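Local atomic coordinates of SloR (Streptococcus mutans, PDB entry 5CVI), a protein that probably binds DNA as a homodimeric, manganese-responsive transcription regulator of the DtxR/MntR family. Residues 4-10 with 99-103; 91-95 with 160-166. All blocks are in the same frame, centred on the assembly; numbering follows the deposited sequence.

Interaction 1: 4-10 with 99-103; sequences NKEDYLK and EVLEH. With ZN (zinc ion), chain H.
Segment 4-10 opens with a type I beta turn from Asn4 to Asp7 that leads into helix 7-18; opposite it stands the end of helix 91-101, with CA atoms 8.9 Å apart for Asn4 and His103 and 9.1 Å for Asp7 and Glu99. Asn4, chi1 p, sets OD1 over one face of the His103 ring, 3.0 Å from CE1. A water lies 2.9 Å from Glu6 OE1 and 3.2 Å from His103 ND1, bridging them. Asp7, chi1 m, binds a zinc ion through OD1 at 2.0 Å; Glu99 OE2 (chi1 t, 1.8 Å), Glu102 OE2 (chi1 p, 2.0 Å) and His103 NE2 (chi1 m, 2.1 Å) complete the ligand set. Lys10 NZ donates salt-bridge hydrogen bonds to Glu102 OE1 and OE2, 3.0 Å each; a long salt bridge puts Lys10 NZ 3.9 Å from Glu99 OE1, so its charge offsets the crowded carboxylates. His76 also hydrogen-bonds Glu102 OE1. This zinc site joins the DNA-binding and dimerisation domains, as in DtxR-family regulators.

Interaction 2: 91-95 with 160-166; sequences ADEIH and DNFQLLK. With ZN (zinc ion), chain J.
A zinc site at the interface between the metal-binding and dimerisation domain and the FeoA domain joins helix 91-101 to the residues leading into helix 162-170. The short helical segments 91-95 and 162-166 run nearly antiparallel, at 173°, with axes 10.5 Å apart at closest approach; the CA atoms of Asp92 and Phe162 are 6.8 Å apart, those of His95 and Asp160 8.0 Å. At the metal end, His95 (chi1 t) binds zinc through ND1 at 2.0 Å and Asp160 (chi1 t) through OD2 at 1.9 Å. A water at 2.1 Å and His76 of helix 63-85 complete the set. The second oxygen of the carboxylate, Asp160 OD1, accepts from another water at 3.1 Å, which also makes a weak 3.5 Å bond to Ala91 O. Asn161 is the N-cap of helix 162-170, its OD1 accepting from Leu164 N at 2.8 Å. One turn on, Leu165 (chi1 t, chi2 p) points toward helix 91-101, with CD1 3.6 Å from Ala91 CB and CD2 3.6 Å from Asp92 N. The edge of the Phe162 ring (chi1 t) meets Asp92 CB, with CE1 at 3.7 Å. At the far end, Lys166 NZ (chi1 m, chi2 m) forms a 3.5 Å salt bridge with Asp92 OD2 (chi1 p) and another with Glu169, while Asp92 OD1 is held by Thr90. Zinc, a leucine contact and an ion pair thus follow one another along the interface, a metal-bridged interdomain junction in which an aspartate of the SH3-like FeoA domain completes a dimerisation-domain site.

In the fold
Helix 91-101 serves both contacts: its first residues face the FeoA domain in interaction 2, and its C-terminal part, through residues 99-103, faces the DNA-binding domain in interaction 1, the two centres lying about 16 Å apart. Interaction 1 is the more buried, and its chemistry is almost wholly polar, with carboxylates gathered round zinc and a lysine balancing them. Interaction 2 lies at the surface and adds apolar packing and a peripheral ion pair to its metal. The sites are close neighbours: His76 ligates the second zinc and hydrogen-bonds Glu102 of the first, while the side chains of His95 and Glu99 come within about 3 Å at their nearest atoms. Metal thus ties the dimerisation domain to both flanking domains.

Interaction 1: 4-10 with 99-103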
ATOM      1  N   ASN B   4      -7.791  11.947  -4.961  1.00 51.70           N
ATOM      2  CA  ASN B   4      -8.926  12.436  -4.187  1.00 52.89           C
ATOM      3  C   ASN B   4      -8.806  13.930  -3.897  1.00 41.56           C
ATOM      4  O   ASN B   4      -7.823  14.565  -4.274  1.00 31.32           O
ATOM      5  CB  ASN B   4      -9.103  11.647  -2.886  1.00 52.48           C
ATOM      6  CG  ASN B   4      -8.173  12.117  -1.788  1.00 47.58           C
ATOM      7  OD1 ASN B   4      -6.989  12.347  -2.021  1.00 50.94           O
ATOM      8  ND2 ASN B   4      -8.710  12.274  -0.583  1.00 42.31           N
ATOM      9  N   LYS B   5      -9.813  14.480  -3.227  1.00 37.56           N
ATOM     10  CA  LYS B   5      -9.864  15.905  -2.917  1.00 31.79           C
ATOM     11  C   LYS B   5      -8.623  16.426  -2.192  1.00 28.18           C
ATOM     12  O   LYS B   5      -8.215  17.568  -2.394  1.00 25.22           O
ATOM     13  CB  LYS B   5     -11.121  16.219  -2.096  1.00 27.85           C
ATOM     14  CG  LYS B   5     -11.398  15.211  -0.993  1.00 35.21           C
ATOM     15  CD  LYS B   5     -12.665  15.540  -0.219  1.00 41.14           C
ATOM     16  CE  LYS B   5     -13.188  14.319   0.522  1.00 46.29           C
ATOM     17  NZ  LYS B   5     -12.126  13.629   1.313  1.00 47.20           N
ATOM     18  N   GLU B   6      -8.028  15.585  -1.354  1.00 28.54           N
ATOM     19  CA  GLU B   6      -6.944  16.013  -0.470  1.00 34.96           C
ATOM     20  C   GLU B   6      -5.700  16.517  -1.208  1.00 33.52           C
ATOM     21  O   GLU B   6      -4.973  17.376  -0.701  1.00 29.69           O
ATOM     22  CB  GLU B   6      -6.584  14.889   0.512  1.00 35.72           C
ATOM     23  CG  GLU B   6      -7.729  14.497   1.437  1.00 37.04           C
ATOM     24  CD  GLU B   6      -7.370  13.365   2.385  1.00 48.39           C
ATOM     25  OE1 GLU B   6      -6.236  12.849   2.300  1.00 47.41           O
ATOM     26  OE2 GLU B   6      -8.228  12.989   3.213  1.00 58.17           O
ATOM     27  N   ASP B   7      -5.468  15.994  -2.407  1.00 29.04           N
ATOM     28  CA  ASP B   7      -4.296  16.363  -3.197  1.00 23.29           C
ATOM     29  C   ASP B   7      -4.293  17.837  -3.587  1.00 22.42           C
ATOM     30  O   ASP B   7      -3.250  18.402  -3.916  1.00 22.62           O
ATOM     31  CB  ASP B   7      -4.194  15.486  -4.443  1.00 24.87           C
ATOM     32  CG  ASP B   7      -3.939  14.035  -4.106  1.00 27.73           C
ATOM     33  OD1 ASP B   7      -3.347  13.776  -3.039  1.00 35.92           O
ATOM     34  OD2 ASP B   7      -4.334  13.157  -4.901  1.00 33.08           O
ATOM     35  N   TYR B   8      -5.467  18.454  -3.544  1.00 21.74           N
ATOM     36  CA  TYR B   8      -5.594  19.883  -3.789  1.00 22.59           C
ATOM     37  C   TYR B   8      -4.855  20.657  -2.700  1.00 20.58           C
ATOM     38  O   TYR B   8      -4.293  21.721  -2.951  1.00 24.63           O
ATOM     39  CB  TYR B   8      -7.073  20.279  -3.831  1.00 20.77           C
ATOM     40  CG  TYR B   8      -7.327  21.733  -4.148  1.00 32.23           C
ATOM     41  CD1 TYR B   8      -7.317  22.193  -5.459  1.00 31.59           C
ATOM     42  CD2 TYR B   8      -7.593  22.647  -3.137  1.00 32.35           C
ATOM     43  CE1 TYR B   8      -7.556  23.525  -5.753  1.00 20.96           C
ATOM     44  CE2 TYR B   8      -7.832  23.977  -3.421  1.00 33.47           C
ATOM     45  CZ  TYR B   8      -7.812  24.413  -4.730  1.00 34.54           C
ATOM     46  OH  TYR B   8      -8.053  25.738  -5.014  1.00 20.84           O
ATOM     47  N   LEU B   9      -4.847  20.106  -1.491  1.00 22.85           N
ATOM     48  CA  LEU B   9      -4.173  20.743  -0.366  1.00 25.18           C
ATOM     49  C   LEU B   9      -2.661  20.830  -0.568  1.00 28.13           C
ATOM     50  O   LEU B   9      -2.035  21.824  -0.200  1.00 20.84           O
ATOM     51  CB  LEU B   9      -4.502  20.020   0.943  1.00 20.00           C
ATOM     52  CG  LEU B   9      -5.841  20.379   1.593  1.00 30.84           C
ATOM     53  CD1 LEU B   9      -6.959  20.393   0.567  1.00 32.14           C
ATOM     54  CD2 LEU B   9      -6.165  19.404   2.717  1.00 33.66           C
ATOM     55  N   LYS B  10      -2.077  19.792  -1.160  1.00 21.32           N
ATOM     56  CA  LYS B  10      -0.634  19.758  -1.384  1.00 24.71           C
ATOM     57  C   LYS B  10      -0.185  20.768  -2.438  1.00 28.29           C
ATOM     58  O   LYS B  10       0.897  21.342  -2.336  1.00 28.66           O
ATOM     59  CB  LYS B  10      -0.168  18.346  -1.763  1.00 23.14           C
ATOM     60  CG  LYS B  10      -0.166  17.363  -0.601  1.00 23.12           C
ATOM     61  CD  LYS B  10       0.610  16.096  -0.932  1.00 40.83           C
ATOM     62  CE  LYS B  10      -0.065  15.291  -2.030  1.00 25.28           C
ATOM     63  NZ  LYS B  10       0.671  14.024  -2.308  1.00 37.20           N
ATOM     64  N   GLU B  99       0.959   7.549  -4.587  1.00 16.69           N
ATOM     65  CA  GLU B  99      -0.244   8.360  -4.496  1.00 17.23           C
ATOM     66  C   GLU B  99      -1.372   7.546  -3.878  1.00 24.30           C
ATOM     67  O   GLU B  99      -2.041   7.993  -2.946  1.00 26.85           O
ATOM     68  CB  GLU B  99      -0.629   8.849  -5.896  1.00 14.81           C
ATOM     69  CG  GLU B  99      -1.668   9.938  -5.918  1.00 20.95           C
ATOM     70  CD  GLU B  99      -1.281  11.124  -5.066  1.00 25.65           C
ATOM     71  OE1 GLU B  99      -0.183  11.684  -5.268  1.00 33.57           O
ATOM     72  OE2 GLU B  99      -2.078  11.491  -4.182  1.00 23.05           O
ATOM     73  N   VAL B 100      -1.568   6.343  -4.407  1.00 23.25           N
ATOM     74  CA  VAL B 100      -2.562   5.416  -3.885  1.00 27.28           C
ATOM     75  C   VAL B 100      -2.236   5.005  -2.450  1.00 30.76           C
ATOM     76  O   VAL B 100      -3.130   4.886  -1.611  1.00 35.60           O
ATOM     77  CB  VAL B 100      -2.660   4.154  -4.770  1.00 35.87           C
ATOM     78  CG1 VAL B 100      -3.456   3.065  -4.070  1.00 41.80           C
ATOM     79  CG2 VAL B 100      -3.278   4.494  -6.118  1.00 17.37           C
ATOM     80  N   LEU B 101      -0.951   4.807  -2.170  1.00 26.35           N
ATOM     81  CA  LEU B 101      -0.516   4.314  -0.865  1.00 21.59           C
ATOM     82  C   LEU B 101      -0.596   5.358   0.248  1.00 21.25           C
ATOM     83  O   LEU B 101      -0.770   5.008   1.418  1.00 19.65           O
ATOM     84  CB  LEU B 101       0.893   3.718  -0.950  1.00 18.25           C
ATOM     85  CG  LEU B 101       1.007   2.492  -1.860  1.00 22.51           C
ATOM     86  CD1 LEU B 101       2.421   1.921  -1.872  1.00 22.83           C
ATOM     87  CD2 LEU B 101       0.008   1.434  -1.429  1.00 21.09           C
ATOM     88  N   GLU B 102      -0.477   6.634  -0.109  1.00 13.21           N
ATOM     89  CA  GLU B 102      -0.503   7.693   0.896  1.00 13.45           C
ATOM     90  C   GLU B 102      -1.894   7.881   1.508  1.00 14.59           C
ATOM     91  O   GLU B 102      -2.050   8.575   2.508  1.00 15.58           O
ATOM     92  CB  GLU B 102       0.020   9.017   0.328  1.00 19.74           C
ATOM     93  CG  GLU B 102      -0.911   9.702  -0.662  1.00 25.29           C
ATOM     94  CD  GLU B 102      -0.406  11.076  -1.085  1.00 27.98           C
ATOM     95  OE1 GLU B 102       0.827  11.259  -1.197  1.00 13.67           O
ATOM     96  OE2 GLU B 102      -1.245  11.974  -1.300  1.00 15.69           O
ATOM     97  N   HIS B 103      -2.897   7.244   0.909  1.00 15.24           N
ATOM     98  CA  HIS B 103      -4.272   7.336   1.392  1.00 16.57           C
ATOM     99  C   HIS B 103      -4.757   6.016   1.984  1.00 34.94           C
ATOM    100  O   HIS B 103      -5.861   5.934   2.526  1.00 30.33           O
ATOM    101  CB  HIS B 103      -5.209   7.764   0.265  1.00 17.79           C
ATOM    102  CG  HIS B 103      -4.902   9.119  -0.288  1.00 32.34           C
ATOM    103  ND1 HIS B 103      -5.056  10.273   0.448  1.00 34.02           N
ATOM    104  CD2 HIS B 103      -4.447   9.503  -1.504  1.00 28.81           C
ATOM    105  CE1 HIS B 103      -4.709  11.313  -0.291  1.00 31.08           C
ATOM    106  NE2 HIS B 103      -4.342  10.873  -1.481  1.00 28.61           N
TER
HETATM  107 ZN    ZN H 301      -2.789  11.919  -2.534  1.00 23.52          ZN
HETATM  108  O   HOH W   1      -6.837  10.113   3.074  1.00 20.73           O

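Interaction 2: 91-95 with 160-166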
ATOM      1  N   ALA B  91      11.864   6.986 -11.768  1.00 22.12           N
ATOM      2  CA  ALA B  91      11.285   8.280 -11.408  1.00 16.16           C
ATOM      3  C   ALA B  91       9.886   8.504 -11.999  1.00 20.77           C
ATOM      4  O   ALA B  91       9.031   9.126 -11.371  1.00 31.65           O
ATOM      5  CB  ALA B  91      12.220   9.407 -11.811  1.00 12.26           C
ATOM      6  N   ASP B  92       9.658   7.993 -13.204  1.00 14.27           N
ATOM      7  CA  ASP B  92       8.374   8.172 -13.876  1.00 20.45           C
ATOM      8  C   ASP B  92       7.300   7.185 -13.422  1.00 24.51           C
ATOM      9  O   ASP B  92       6.185   7.200 -13.937  1.00 29.29           O
ATOM     10  CB  ASP B  92       8.547   8.099 -15.398  1.00 34.62           C
ATOM     11  CG  ASP B  92       9.331   6.879 -15.841  1.00 51.42           C
ATOM     12  OD1 ASP B  92       9.398   5.896 -15.071  1.00 55.61           O
ATOM     13  OD2 ASP B  92       9.881   6.903 -16.962  1.00 60.12           O
ATOM     14  N   GLU B  93       7.632   6.337 -12.455  1.00 25.52           N
ATOM     15  CA  GLU B  93       6.708   5.297 -12.005  1.00 25.56           C
ATOM     16  C   GLU B  93       6.246   5.516 -10.569  1.00 25.63           C
ATOM     17  O   GLU B  93       5.179   5.044 -10.171  1.00 13.81           O
ATOM     18  CB  GLU B  93       7.362   3.917 -12.113  1.00 27.95           C
ATOM     19  CG  GLU B  93       7.686   3.470 -13.525  1.00 30.00           C
ATOM     20  CD  GLU B  93       8.461   2.164 -13.551  1.00 33.26           C
ATOM     21  OE1 GLU B  93       8.699   1.631 -14.656  1.00 40.30           O
ATOM     22  OE2 GLU B  93       8.837   1.672 -12.466  1.00 29.92           O
ATOM     23  N   ILE B  94       7.058   6.233  -9.798  1.00 12.61           N
ATOM     24  CA  ILE B  94       6.839   6.378  -8.361  1.00 22.89           C
ATOM     25  C   ILE B  94       5.569   7.138  -7.984  1.00 19.55           C
ATOM     26  O   ILE B  94       4.889   6.765  -7.028  1.00 24.24           O
ATOM     27  CB  ILE B  94       8.049   7.039  -7.664  1.00 17.22           C
ATOM     28  CG1 ILE B  94       8.351   8.392  -8.307  1.00 27.56           C
ATOM     29  CG2 ILE B  94       9.263   6.124  -7.732  1.00 15.21           C
ATOM     30  CD1 ILE B  94       9.578   9.073  -7.756  1.00 39.64           C
ATOM     31  N   HIS B  95       5.250   8.197  -8.722  1.00 14.58           N
ATOM     32  CA  HIS B  95       4.165   9.084  -8.304  1.00 15.55           C
ATOM     33  C   HIS B  95       2.803   8.406  -8.172  1.00 20.92           C
ATOM     34  O   HIS B  95       2.118   8.574  -7.163  1.00 19.35           O
ATOM     35  CB  HIS B  95       4.032  10.298  -9.220  1.00 12.82           C
ATOM     36  CG  HIS B  95       2.923  11.217  -8.815  1.00 13.42           C
ATOM     37  ND1 HIS B  95       2.992  12.011  -7.689  1.00 13.15           N
ATOM     38  CD2 HIS B  95       1.703  11.438  -9.356  1.00 14.57           C
ATOM     39  CE1 HIS B  95       1.872  12.697  -7.567  1.00 14.11           C
ATOM     40  NE2 HIS B  95       1.072  12.369  -8.567  1.00 27.28           N
ATOM     41  N   ASP B 160       7.806  17.742  -7.823  1.00 19.37           N
ATOM     42  CA  ASP B 160       7.202  16.491  -8.234  1.00 20.36           C
ATOM     43  C   ASP B 160       6.385  16.762  -9.485  1.00 19.86           C
ATOM     44  O   ASP B 160       5.193  17.035  -9.408  1.00 22.76           O
ATOM     45  CB  ASP B 160       6.297  15.960  -7.127  1.00 20.58           C
ATOM     46  CG  ASP B 160       5.917  14.510  -7.332  1.00 20.45           C
ATOM     47  OD1 ASP B 160       5.876  14.059  -8.498  1.00 27.18           O
ATOM     48  OD2 ASP B 160       5.663  13.817  -6.325  1.00 15.31           O
ATOM     49  N   ASN B 161       7.030  16.692 -10.640  1.00 13.00           N
ATOM     50  CA  ASN B 161       6.379  17.085 -11.878  1.00 16.87           C
ATOM     51  C   ASN B 161       6.860  16.251 -13.047  1.00 13.68           C
ATOM     52  O   ASN B 161       8.032  16.305 -13.410  1.00 17.45           O
ATOM     53  CB  ASN B 161       6.643  18.567 -12.143  1.00 20.68           C
ATOM     54  CG  ASN B 161       5.884  19.088 -13.335  1.00 21.75           C
ATOM     55  OD1 ASN B 161       6.307  18.917 -14.480  1.00 16.88           O
ATOM     56  ND2 ASN B 161       4.750  19.728 -13.075  1.00 32.44           N
ATOM     57  N   PHE B 162       5.952  15.485 -13.640  1.00 28.74           N
ATOM     58  CA  PHE B 162       6.318  14.579 -14.721  1.00 32.86           C
ATOM     59  C   PHE B 162       7.000  15.291 -15.892  1.00 32.69           C
ATOM     60  O   PHE B 162       8.018  14.823 -16.398  1.00 41.79           O
ATOM     61  CB  PHE B 162       5.103  13.789 -15.205  1.00 36.77           C
ATOM     62  CG  PHE B 162       5.429  12.771 -16.257  1.00 48.94           C
ATOM     63  CD1 PHE B 162       5.964  11.542 -15.908  1.00 48.98           C
ATOM     64  CD2 PHE B 162       5.205  13.043 -17.597  1.00 56.92           C
ATOM     65  CE1 PHE B 162       6.268  10.603 -16.875  1.00 52.04           C
ATOM     66  CE2 PHE B 162       5.505  12.108 -18.568  1.00 58.20           C
ATOM     67  CZ  PHE B 162       6.037  10.886 -18.207  1.00 55.52           C
ATOM     68  N   GLN B 163       6.439  16.420 -16.316  1.00 19.99           N
ATOM     69  CA  GLN B 163       6.999  17.182 -17.432  1.00 21.52           C
ATOM     70  C   GLN B 163       8.401  17.691 -17.112  1.00 22.95           C
ATOM     71  O   GLN B 163       9.277  17.722 -17.976  1.00 21.82           O
ATOM     72  CB  GLN B 163       6.092  18.359 -17.794  1.00 19.50           C
ATOM     73  CG  GLN B 163       4.640  17.980 -17.977  1.00 30.39           C
ATOM     74  CD  GLN B 163       4.070  18.476 -19.286  1.00 47.95           C
ATOM     75  OE1 GLN B 163       3.847  19.674 -19.469  1.00 58.50           O
ATOM     76  NE2 GLN B 163       3.835  17.553 -20.215  1.00 52.45           N
ATOM     77  N   LEU B 164       8.602  18.096 -15.865  1.00 20.11           N
ATOM     78  CA  LEU B 164       9.904  18.569 -15.420  1.00 24.07           C
ATOM     79  C   LEU B 164      10.906  17.423 -15.420  1.00 26.34           C
ATOM     80  O   LEU B 164      12.101  17.624 -15.631  1.00 29.80           O
ATOM     81  CB  LEU B 164       9.804  19.180 -14.024  1.00 17.72           C
ATOM     82  CG  LEU B 164      11.114  19.702 -13.439  1.00 13.89           C
ATOM     83  CD1 LEU B 164      11.803  20.610 -14.442  1.00 17.45           C
ATOM     84  CD2 LEU B 164      10.851  20.444 -12.135  1.00 13.52           C
ATOM     85  N   LEU B 165      10.403  16.217 -15.179  1.00 29.00           N
ATOM     86  CA  LEU B 165      11.230  15.019 -15.199  1.00 25.12           C
ATOM     87  C   LEU B 165      11.760  14.763 -16.602  1.00 19.19           C
ATOM     88  O   LEU B 165      12.941  14.491 -16.790  1.00 17.50           O
ATOM     89  CB  LEU B 165      10.429  13.809 -14.723  1.00 23.91           C
ATOM     90  CG  LEU B 165      11.165  12.470 -14.773  1.00 25.35           C
ATOM     91  CD1 LEU B 165      12.332  12.461 -13.799  1.00 19.97           C
ATOM     92  CD2 LEU B 165      10.203  11.331 -14.469  1.00 32.03           C
ATOM     93  N   LYS B 166      10.875  14.859 -17.587  1.00 14.33           N
ATOM     94  CA  LYS B 166      11.253  14.649 -18.978  1.00 25.45           C
ATOM     95  C   LYS B 166      12.189  15.745 -19.472  1.00 27.52           C
ATOM     96  O   LYS B 166      13.042  15.503 -20.325  1.00 30.00           O
ATOM     97  CB  LYS B 166      10.008  14.561 -19.865  1.00 29.96           C
ATOM     98  CG  LYS B 166       9.163  13.325 -19.599  1.00 38.59           C
ATOM     99  CD  LYS B 166      10.020  12.067 -19.635  1.00 40.42           C
ATOM    100  CE  LYS B 166       9.233  10.833 -19.226  1.00 37.27           C
ATOM    101  NZ  LYS B 166      10.095   9.614 -19.221  1.00 30.71           N
TER
HETATM  102 ZN    ZN J 303       4.660  12.171  -6.573  1.00 18.36          ZN
HETATM  103  O   HOH W   2       7.763  12.002  -9.850  1.00 10.13           O
HETATM  104  O   HOH W   3       6.421  11.102  -7.098  1.00 15.65           O